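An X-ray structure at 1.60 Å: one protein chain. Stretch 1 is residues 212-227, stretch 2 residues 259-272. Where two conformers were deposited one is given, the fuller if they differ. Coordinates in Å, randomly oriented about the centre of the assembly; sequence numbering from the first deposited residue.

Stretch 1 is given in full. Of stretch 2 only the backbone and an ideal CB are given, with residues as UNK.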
# COMPACT_ATOMS: atom_id res chain seq x y z
N LYS A 212 29.06 -12.24 -6.35
CA LYS A 212 28.86 -13.26 -5.32
C LYS A 212 27.72 -12.82 -4.39
O LYS A 212 27.43 -11.64 -4.26
CB LYS A 212 30.03 -13.59 -4.42
CG LYS A 212 31.04 -12.52 -4.10
CD LYS A 212 32.11 -12.52 -5.18
CE LYS A 212 33.37 -13.26 -4.79
NZ LYS A 212 34.54 -12.64 -5.50
N ILE A 213 27.21 -13.83 -3.71
CA ILE A 213 26.29 -13.62 -2.61
C ILE A 213 26.88 -14.42 -1.43
O ILE A 213 27.66 -15.36 -1.68
CB ILE A 213 24.84 -14.06 -2.85
CG1 ILE A 213 24.73 -15.56 -3.11
CG2 ILE A 213 24.27 -13.19 -3.98
CD1 ILE A 213 23.34 -16.00 -3.58
N ARG A 214 26.52 -14.03 -0.20
CA ARG A 214 27.00 -14.84 0.93
C ARG A 214 26.16 -16.09 1.08
O ARG A 214 26.60 -17.16 1.52
CB ARG A 214 26.96 -14.00 2.21
CG ARG A 214 27.05 -14.81 3.50
CD ARG A 214 28.41 -15.48 3.64
NE ARG A 214 28.48 -16.14 4.97
CZ ARG A 214 29.59 -16.81 5.32
NH1 ARG A 214 30.63 -16.92 4.48
NH2 ARG A 214 29.63 -17.39 6.51
N GLY A 215 24.88 -15.98 0.73
CA GLY A 215 23.95 -17.04 0.89
C GLY A 215 22.50 -16.54 0.82
O GLY A 215 22.18 -15.85 -0.14
N PHE A 216 21.67 -17.09 1.70
CA PHE A 216 20.22 -16.98 1.54
C PHE A 216 19.47 -16.54 2.78
O PHE A 216 20.04 -16.69 3.86
CB PHE A 216 19.63 -18.39 1.14
CG PHE A 216 20.47 -18.99 0.02
CD1 PHE A 216 20.35 -18.50 -1.26
CD2 PHE A 216 21.44 -19.95 0.31
CE1 PHE A 216 21.14 -18.97 -2.30
CE2 PHE A 216 22.22 -20.42 -0.73
CZ PHE A 216 22.09 -19.94 -2.01
N SER A 217 18.21 -16.12 2.62
CA SER A 217 17.41 -15.85 3.83
C SER A 217 16.16 -16.72 3.74
O SER A 217 15.76 -17.10 2.64
CB SER A 217 17.04 -14.37 3.95
OG SER A 217 16.35 -13.87 2.79
N SER A 218 15.57 -17.03 4.90
CA SER A 218 14.34 -17.83 4.88
C SER A 218 13.48 -17.49 6.09
O SER A 218 13.95 -16.90 7.07
CB SER A 218 14.67 -19.32 4.83
OG SER A 218 15.17 -19.73 6.10
N ASN A 219 12.20 -17.86 5.97
CA ASN A 219 11.19 -17.63 6.99
C ASN A 219 10.86 -16.15 7.15
O ASN A 219 10.22 -15.82 8.18
CB ASN A 219 11.61 -18.21 8.36
CG ASN A 219 10.43 -18.70 9.20
OD1 ASN A 219 9.57 -19.34 8.61
ND2 ASN A 219 10.48 -18.39 10.50
N VAL A 220 11.29 -15.28 6.23
CA VAL A 220 11.00 -13.85 6.39
C VAL A 220 9.49 -13.67 6.29
O VAL A 220 8.79 -14.10 5.39
CB VAL A 220 11.72 -13.00 5.34
CG1 VAL A 220 11.25 -11.55 5.52
CG2 VAL A 220 13.23 -13.18 5.51
N SER A 221 8.92 -13.04 7.31
CA SER A 221 7.51 -12.83 7.51
C SER A 221 6.74 -14.11 7.78
O SER A 221 5.52 -13.97 7.84
CB SER A 221 6.82 -12.11 6.34
OG SER A 221 7.65 -11.00 5.94
N ASN A 222 7.42 -15.22 7.97
CA ASN A 222 6.72 -16.48 8.22
C ASN A 222 6.87 -16.77 9.71
O ASN A 222 7.18 -15.91 10.51
CB ASN A 222 7.10 -17.63 7.30
CG ASN A 222 5.90 -18.47 6.94
OD1 ASN A 222 5.44 -19.25 7.77
ND2 ASN A 222 5.36 -18.33 5.73
N TYR A 223 6.40 -17.97 10.06
CA TYR A 223 6.25 -18.36 11.45
C TYR A 223 6.84 -19.73 11.76
O TYR A 223 6.57 -20.25 12.87
CB TYR A 223 4.73 -18.43 11.70
CG TYR A 223 3.92 -17.22 11.29
CD1 TYR A 223 3.42 -17.09 9.98
CD2 TYR A 223 3.68 -16.19 12.20
CE1 TYR A 223 2.70 -15.95 9.63
CE2 TYR A 223 2.94 -15.07 11.85
CZ TYR A 223 2.47 -14.97 10.56
OH TYR A 223 1.69 -13.89 10.19
N ASN A 224 7.59 -20.31 10.83
CA ASN A 224 8.16 -21.64 11.07
C ASN A 224 9.21 -21.57 12.18
O ASN A 224 9.84 -20.56 12.42
CB ASN A 224 8.82 -22.15 9.81
CG ASN A 224 7.94 -22.30 8.59
OD1 ASN A 224 6.74 -22.43 8.76
ND2 ASN A 224 8.53 -22.33 7.39
N PRO A 225 9.27 -22.64 12.98
CA PRO A 225 10.26 -22.71 14.04
C PRO A 225 11.62 -23.00 13.44
O PRO A 225 11.71 -23.64 12.40
CB PRO A 225 9.78 -23.91 14.91
CG PRO A 225 9.11 -24.75 13.86
CD PRO A 225 8.55 -23.87 12.75
N TYR A 226 12.65 -22.46 14.08
CA TYR A 226 14.02 -22.70 13.68
C TYR A 226 14.34 -24.19 13.89
O TYR A 226 14.67 -24.90 12.97
CB TYR A 226 15.00 -21.83 14.47
CG TYR A 226 16.44 -22.16 14.14
CD1 TYR A 226 16.96 -21.91 12.88
CD2 TYR A 226 17.28 -22.73 15.08
CE1 TYR A 226 18.27 -22.21 12.54
CE2 TYR A 226 18.59 -23.03 14.76
CZ TYR A 226 19.09 -22.78 13.50
OH TYR A 226 20.38 -23.08 13.17
N SER A 227 14.17 -24.69 15.12
CA SER A 227 14.57 -26.08 15.37
C SER A 227 13.61 -26.75 16.36
O SER A 227 13.46 -26.19 17.44
CB SER A 227 15.98 -26.08 15.99
OG SER A 227 16.46 -27.40 16.20
N UNK A 259 27.78 -23.64 -5.31
CA UNK A 259 27.24 -22.29 -5.07
C UNK A 259 27.23 -22.05 -3.57
O UNK A 259 27.46 -23.01 -2.81
CB UNK A 259 25.84 -22.13 -5.66
N UNK A 260 27.01 -20.83 -3.12
CA UNK A 260 26.95 -20.44 -1.74
C UNK A 260 25.92 -21.23 -0.94
O UNK A 260 24.99 -21.81 -1.48
CB UNK A 260 26.65 -18.94 -1.65
N UNK A 261 26.17 -21.33 0.36
CA UNK A 261 25.36 -22.17 1.23
C UNK A 261 24.76 -21.52 2.48
O UNK A 261 23.93 -22.19 3.11
CB UNK A 261 26.22 -23.36 1.68
N UNK A 262 25.17 -20.36 2.90
CA UNK A 262 24.89 -19.80 4.21
C UNK A 262 23.55 -19.11 4.40
O UNK A 262 23.19 -18.32 3.55
CB UNK A 262 25.99 -18.80 4.55
N UNK A 263 22.87 -19.39 5.51
CA UNK A 263 21.54 -18.81 5.72
C UNK A 263 21.47 -17.80 6.86
O UNK A 263 22.21 -17.87 7.83
CB UNK A 263 20.53 -19.93 5.99
N UNK A 264 20.49 -16.91 6.79
CA UNK A 264 20.07 -16.08 7.92
C UNK A 264 18.56 -16.40 8.02
O UNK A 264 17.97 -16.58 6.98
CB UNK A 264 20.36 -14.59 7.72
N UNK A 265 18.05 -16.68 9.23
CA UNK A 265 16.68 -17.20 9.33
C UNK A 265 15.87 -16.32 10.26
O UNK A 265 16.25 -16.02 11.38
CB UNK A 265 16.67 -18.65 9.83
N UNK A 266 14.72 -15.82 9.77
CA UNK A 266 13.90 -14.91 10.55
C UNK A 266 13.22 -15.72 11.66
O UNK A 266 12.69 -16.80 11.36
CB UNK A 266 12.87 -14.20 9.67
N UNK A 267 13.25 -15.20 12.89
CA UNK A 267 12.46 -15.77 13.97
C UNK A 267 11.71 -14.63 14.63
O UNK A 267 11.32 -14.71 15.78
CB UNK A 267 13.33 -16.52 14.98
N UNK A 268 11.39 -13.56 13.86
CA UNK A 268 10.62 -12.44 14.41
C UNK A 268 9.29 -12.90 14.97
O UNK A 268 8.81 -12.36 15.98
CB UNK A 268 10.39 -11.37 13.34
N UNK A 269 8.65 -13.87 14.35
CA UNK A 269 7.37 -14.41 14.83
C UNK A 269 7.41 -15.92 14.64
O UNK A 269 7.88 -16.38 13.61
CB UNK A 269 6.18 -13.79 14.09
N UNK A 270 7.02 -16.69 15.65
CA UNK A 270 6.98 -18.14 15.58
C UNK A 270 5.57 -18.61 15.99
O UNK A 270 5.11 -18.23 17.06
CB UNK A 270 8.06 -18.76 16.47
N UNK A 271 4.97 -19.41 15.12
CA UNK A 271 3.65 -19.96 15.43
C UNK A 271 3.79 -20.95 16.59
O UNK A 271 4.76 -21.71 16.71
CB UNK A 271 3.03 -20.64 14.20
N UNK A 272 2.79 -20.91 17.45
CA UNK A 272 2.66 -21.81 18.58
C UNK A 272 1.74 -22.94 18.13
O UNK A 272 1.21 -22.95 17.01
CB UNK A 272 2.12 -21.09 19.82

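Position 259 has phi/psi of -110/168 and a CB with nothing of stretch 1 within 5.5 Å, so the contact sets no preference; the residue is L259. At 260 the CB points toward stretch 1, 3.6 Å from R214 O and 3.7 Å from I213 O. With phi near -56° and psi 154°, a compact apolar residue suits, proline among several. It is P260, whose CG lies 3.4 Å from I213 CG1. Position 261 points away, with nothing of stretch 1 within 5.5 Å of its CB, so this contact hardly restricts the side chain, although phi of -127° disfavours proline; it is T261, whose OG1 donates to Q262 OE1 at 2.8 Å. Its backbone N reaches R214 O through water 1, which donates to R214 O (2.8 Å) and accepts from T261 N (3.1 Å).

Positions 262 to 265 form an extended strand, so their side chains alternate between two faces, and they pair in parallel with 215-218. At 262 the CB shares a face with S217, and the R214 side chain lies alongside. A long, flexible chain, polar or with an aliphatic stem, could cover the guanidinium. Q262 does so, its CG over one face, 3.6 Å from R214 CZ. Its backbone O accepts from F216 N at 2.7 Å, and G215, without a CB, lets that carbonyl approach: an ideal CB there would sit 1.8 Å from Q262 O.

Position 263 turns to the face of F216 and S218, where the phenyl ring favours a large apolar or aromatic group. In F263, F216 CB sits over the ring face, 4.0 Å from the ring centroid; the two rings meet obliquely, at 52°.

Position 264 faces the S217 side, its CB 5.0 Å from S217 CB, leaving room for a branched aliphatic. I264 places CG1 3.9 Å from S217 CB, while its backbone N donates to F216 O at 3.0 Å. At 265 the CB is 4.2 Å from S218 OG and 4.5 Å from Y226 CD1, which invites a medium aliphatic; I265 brings CD1 to 3.7 Å from Y226 CE1, at the ring edge.

At 266 the CB points toward the turn N219-N222, with S221 N unpaired within stretch 1. A short acceptor, aspartate or asparagine, fits. D266 OD2 accepts from S221 N at 3.1 Å.

Position 267 points sideways with no nearby CB contact, but N224 O and Y226 N offer an acceptor and a donor to a long amide. Q267 uses both: NE2 donates to N224 O (3.0 Å) and OE1 accepts from Y226 N (3.1 Å). Position 268 has no stretch 1 atom within 5.5 Å of its CB, so many side chains would suit; it is S268, whose OG accepts from water 2 (2.8 Å), which also donates to N222 O (2.8 Å).

At 269 the CB is 3.9 Å from Y223 CD2, and S221 O lies farther off, so a long donor is favoured. R269 NH2 donates to S221 O at 2.9 Å, and Y223 OH lies over one guanidinium face.

At 270 the CB points away overall, yet it lies 4.2 Å from Y223 O and 5.1 Å from P225 CA, so a small or branched apolar group could reach the proline; V270 CG1 is 4.3 Å from P225 CB. At 271 the CB points sideways and touches Y223 CB at 3.7 Å; a small apolar group makes this contact, and a larger one leading outward is not excluded by it. The residue is A271, whose N donates to Y223 O (2.9 Å). Position 272 points away and nothing of stretch 1 lies within 5.5 Å of its CB, so the contact sets no preference; L272 makes no contact with stretch 1.

Stretch 2 (259-272) LPTQFIIDQSRVAL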
# COMPACT_ATOMS: atom_id res chain seq x y z
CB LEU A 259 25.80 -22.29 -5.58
CG LEU A 259 25.55 -22.56 -7.07
CD1 LEU A 259 24.08 -22.80 -7.34
CD2 LEU A 259 26.06 -21.42 -7.94
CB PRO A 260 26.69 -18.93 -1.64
CG PRO A 260 26.39 -18.58 -3.06
CD PRO A 260 26.78 -19.68 -4.01
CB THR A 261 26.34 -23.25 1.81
OG1 THR A 261 27.47 -22.60 2.39
CG2 THR A 261 26.82 -24.19 0.72
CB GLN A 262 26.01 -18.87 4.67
CG GLN A 262 27.37 -19.57 4.67
CD GLN A 262 27.39 -20.80 5.58
OE1 GLN A 262 27.44 -21.92 5.09
NE2 GLN A 262 27.31 -20.62 6.89
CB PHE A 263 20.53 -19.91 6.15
CG PHE A 263 19.90 -20.61 4.99
CD1 PHE A 263 20.67 -21.44 4.18
CD2 PHE A 263 18.59 -20.40 4.60
CE1 PHE A 263 20.14 -22.06 3.09
CE2 PHE A 263 18.04 -21.05 3.53
CZ PHE A 263 18.80 -21.89 2.73
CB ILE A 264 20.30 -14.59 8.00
CG1 ILE A 264 19.79 -13.90 6.72
CG2 ILE A 264 21.80 -14.35 8.18
CD1 ILE A 264 20.12 -12.43 6.61
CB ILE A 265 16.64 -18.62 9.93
CG1 ILE A 265 17.29 -19.58 8.94
CG2 ILE A 265 15.20 -19.09 10.18
CD1 ILE A 265 17.20 -21.05 9.24
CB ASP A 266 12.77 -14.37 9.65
CG ASP A 266 12.08 -13.12 10.18
OD1 ASP A 266 12.34 -12.60 11.28
OD2 ASP A 266 11.18 -12.60 9.44
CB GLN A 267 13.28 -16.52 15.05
CG GLN A 267 13.90 -17.83 14.56
CD GLN A 267 12.84 -18.92 14.37
OE1 GLN A 267 12.50 -19.63 15.32
NE2 GLN A 267 12.34 -19.01 13.17
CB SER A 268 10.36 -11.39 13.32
OG SER A 268 9.68 -12.03 12.21
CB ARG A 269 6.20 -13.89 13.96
CG ARG A 269 6.05 -12.37 14.01
CD ARG A 269 4.86 -11.84 13.23
NE ARG A 269 5.04 -12.12 11.79
CZ ARG A 269 4.12 -11.76 10.90
NH1 ARG A 269 3.00 -11.17 11.28
NH2 ARG A 269 4.31 -12.02 9.60
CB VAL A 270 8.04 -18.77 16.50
CG1 VAL A 270 7.96 -20.30 16.37
CG2 VAL A 270 9.46 -18.36 16.14
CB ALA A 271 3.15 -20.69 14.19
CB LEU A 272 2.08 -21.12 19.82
CG LEU A 272 2.64 -19.72 20.11
CD1 LEU A 272 1.92 -19.03 21.27
CD2 LEU A 272 4.13 -19.78 20.43
O HOH W 1 28.30 -19.30 1.20
O HOH W 2 7.49 -13.13 10.81
O HOH W 3 9.81 -15.40 11.79
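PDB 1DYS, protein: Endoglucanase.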